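Local coordinates for beta sliding clamp (Bartonella birtlesii LL-WM9, PDB 6PTR), which probably encircles DNA as a ring-shaped head-to-tail homodimer and tethers DNA polymerases and other proteins to it for processive synthesis, at residues 227-232 with 238-243. Sequence-based numbering, arbitrary orientation.
Sequences GDVCIE and IRFSLG
Cys-230 and Ser-241 form a hydrogen-bonded pair in an antiparallel beta hairpin of the central domain of the sliding clamp. Their two backbone bonds, Cys-230 N to Ser-241 O at 2.8 Å and the return bond from Ser-241 N, recur two residues along, between Glu-232 and Arg-239. Between these two pairs Ile-231 and Phe-240 make a non-hydrogen-bonded pair, whose side chains lie side by side on the buried face. CG1 of Ile-231 stands anti to its carbonyl carbon (chi1 -60°) and approaches the ring obliquely, 3.8 Å from Phe-240 CD2, with the terminal CD1 near CE2. Val-229 meets the same ring at its edge through CG1; its other branch, CG2, packs 3.7 Å from Leu-242 CD1. At the far end of this apolar row, Ile-238 CD1 reaches Ile-231 CG2. Helix 211-221 packs on this face, with Leu-217 against Phe-240 and Leu-220 and Leu-221 against Leu-242.

On the face of Cys-230, Glu-232, Arg-239 and Ser-241, two waters bridge the polar groups. Glu-232 OE1 lies 4.6 Å from Arg-239 NH1, and one water spans them, donating to OE1 and accepting from NH1; the carboxylate and guanidinium planes are 63° apart. With its chain bent at chi3 (-71°), Arg-239 brings NE to a hydrogen bond with Thr-248 OG1 on the adjoining strand 245-250. The second water links Glu-232 OE1 to Ser-241 OG. Cys-230 O takes two bonds, from Ser-241 N at 2.9 Å and from this water's O at 2.7 Å.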
loop_
_atom_site.group_PDB
_atom_site.type_symbol
_atom_site.label_atom_id
_atom_site.label_comp_id
_atom_site.label_asym_id
_atom_site.label_seq_id
_atom_site.Cartn_x
_atom_site.Cartn_y
_atom_site.Cartn_z
ATOM N N GLY C 227 14.118 -0.391 29.453
ATOM C CA GLY C 227 15.401 0.017 29.981
ATOM C C GLY C 227 15.843 1.339 29.394
ATOM O O GLY C 227 15.075 2.090 28.793
ATOM N N ASP C 228 17.125 1.609 29.561
ATOM C CA ASP C 228 17.647 2.929 29.270
ATOM C C ASP C 228 18.354 2.950 27.929
ATOM O O ASP C 228 18.782 1.920 27.396
ATOM C CB ASP C 228 18.613 3.386 30.371
ATOM C CG ASP C 228 17.927 3.591 31.699
ATOM O OD1 ASP C 228 16.752 4.006 31.729
ATOM O OD2 ASP C 228 18.572 3.342 32.727
ATOM N N VAL C 229 18.480 4.155 27.397
ATOM C CA VAL C 229 19.286 4.429 26.227
ATOM C C VAL C 229 20.509 5.193 26.705
ATOM O O VAL C 229 20.377 6.172 27.450
ATOM C CB VAL C 229 18.486 5.244 25.196
ATOM C CG1 VAL C 229 19.290 5.489 23.920
ATOM C CG2 VAL C 229 17.167 4.548 24.904
ATOM N N CYS C 230 21.690 4.733 26.312
ATOM C CA CYS C 230 22.919 5.481 26.551
ATOM C C CYS C 230 23.117 6.449 25.388
ATOM O O CYS C 230 23.224 6.025 24.228
ATOM C CB CYS C 230 24.120 4.545 26.695
ATOM S SG CYS C 230 25.628 5.523 27.075
ATOM N N ILE C 231 23.130 7.749 25.680
ATOM C CA ILE C 231 23.291 8.762 24.652
ATOM C C ILE C 231 24.673 9.377 24.803
ATOM O O ILE C 231 25.047 9.828 25.894
ATOM C CB ILE C 231 22.195 9.838 24.737
ATOM C CG1 ILE C 231 20.818 9.187 24.562
ATOM C CG2 ILE C 231 22.410 10.895 23.653
ATOM C CD1 ILE C 231 19.674 10.182 24.586
ATOM N N GLU C 232 25.438 9.374 23.719
ATOM C CA GLU C 232 26.787 9.925 23.723
ATOM C C GLU C 232 26.889 10.919 22.583
ATOM O O GLU C 232 26.342 10.690 21.500
ATOM C CB GLU C 232 27.848 8.817 23.573
ATOM C CG GLU C 232 27.957 7.882 24.767
ATOM C CD GLU C 232 28.813 6.683 24.463
ATOM O OE1 GLU C 232 28.366 5.795 23.703
ATOM O OE2 GLU C 232 29.948 6.636 24.953
ATOM N N ILE C 238 26.526 11.694 17.148
ATOM C CA ILE C 238 25.715 11.286 18.285
ATOM C C ILE C 238 25.471 9.790 18.175
ATOM O O ILE C 238 25.382 9.243 17.071
ATOM C CB ILE C 238 24.383 12.068 18.351
ATOM C CG1 ILE C 238 23.633 11.752 19.643
ATOM C CG2 ILE C 238 23.492 11.769 17.125
ATOM C CD1 ILE C 238 22.468 12.763 19.898
ATOM N N ARG C 239 25.418 9.122 19.318
ATOM C CA ARG C 239 25.279 7.670 19.366
ATOM C C ARG C 239 24.207 7.326 20.380
ATOM O O ARG C 239 24.185 7.892 21.480
ATOM C CB ARG C 239 26.591 6.994 19.743
ATOM C CG ARG C 239 26.455 5.490 19.967
ATOM C CD ARG C 239 27.809 4.840 20.185
ATOM N NE ARG C 239 28.578 4.806 18.944
ATOM C CZ ARG C 239 29.870 4.494 18.861
ATOM N NH1 ARG C 239 30.561 4.189 19.956
ATOM N NH2 ARG C 239 30.473 4.493 17.673
ATOM N N PHE C 240 23.311 6.415 19.995
ATOM C CA PHE C 240 22.276 5.904 20.882
ATOM C C PHE C 240 22.501 4.411 21.030
ATOM O O PHE C 240 22.458 3.678 20.035
ATOM C CB PHE C 240 20.876 6.152 20.321
ATOM C CG PHE C 240 20.566 7.581 20.065
ATOM C CD1 PHE C 240 20.945 8.189 18.873
ATOM C CD2 PHE C 240 19.858 8.325 20.998
ATOM C CE1 PHE C 240 20.654 9.515 18.630
ATOM C CE2 PHE C 240 19.551 9.667 20.744
ATOM C CZ PHE C 240 19.961 10.257 19.572
ATOM N N SER C 241 22.709 3.959 22.258
ATOM C CA SER C 241 22.880 2.537 22.531
ATOM C C SER C 241 21.700 2.065 23.366
ATOM O O SER C 241 21.420 2.620 24.430
ATOM C CB SER C 241 24.204 2.264 23.254
ATOM O OG SER C 241 25.292 2.686 22.450
ATOM N N LEU C 242 20.993 1.054 22.882
ATOM C CA LEU C 242 19.870 0.551 23.658
ATOM C C LEU C 242 19.684 -0.909 23.292
ATOM O O LEU C 242 19.779 -1.269 22.117
ATOM C CB LEU C 242 18.590 1.363 23.401
ATOM C CG LEU C 242 17.977 1.506 22.010
ATOM C CD1 LEU C 242 16.566 2.065 22.161
ATOM C CD2 LEU C 242 18.795 2.420 21.085
ATOM N N GLY C 243 19.445 -1.745 24.298
ATOM C CA GLY C 243 19.369 -3.175 24.044
ATOM C C GLY C 243 20.659 -3.676 23.425
ATOM O O GLY C 243 21.765 -3.381 23.894
HETATM O O HOH W 1 17.772 -0.580 26.781
HETATM O O HOH W 2 25.655 5.205 23.280
HETATM O O HOH W 3 29.741 3.611 22.653
#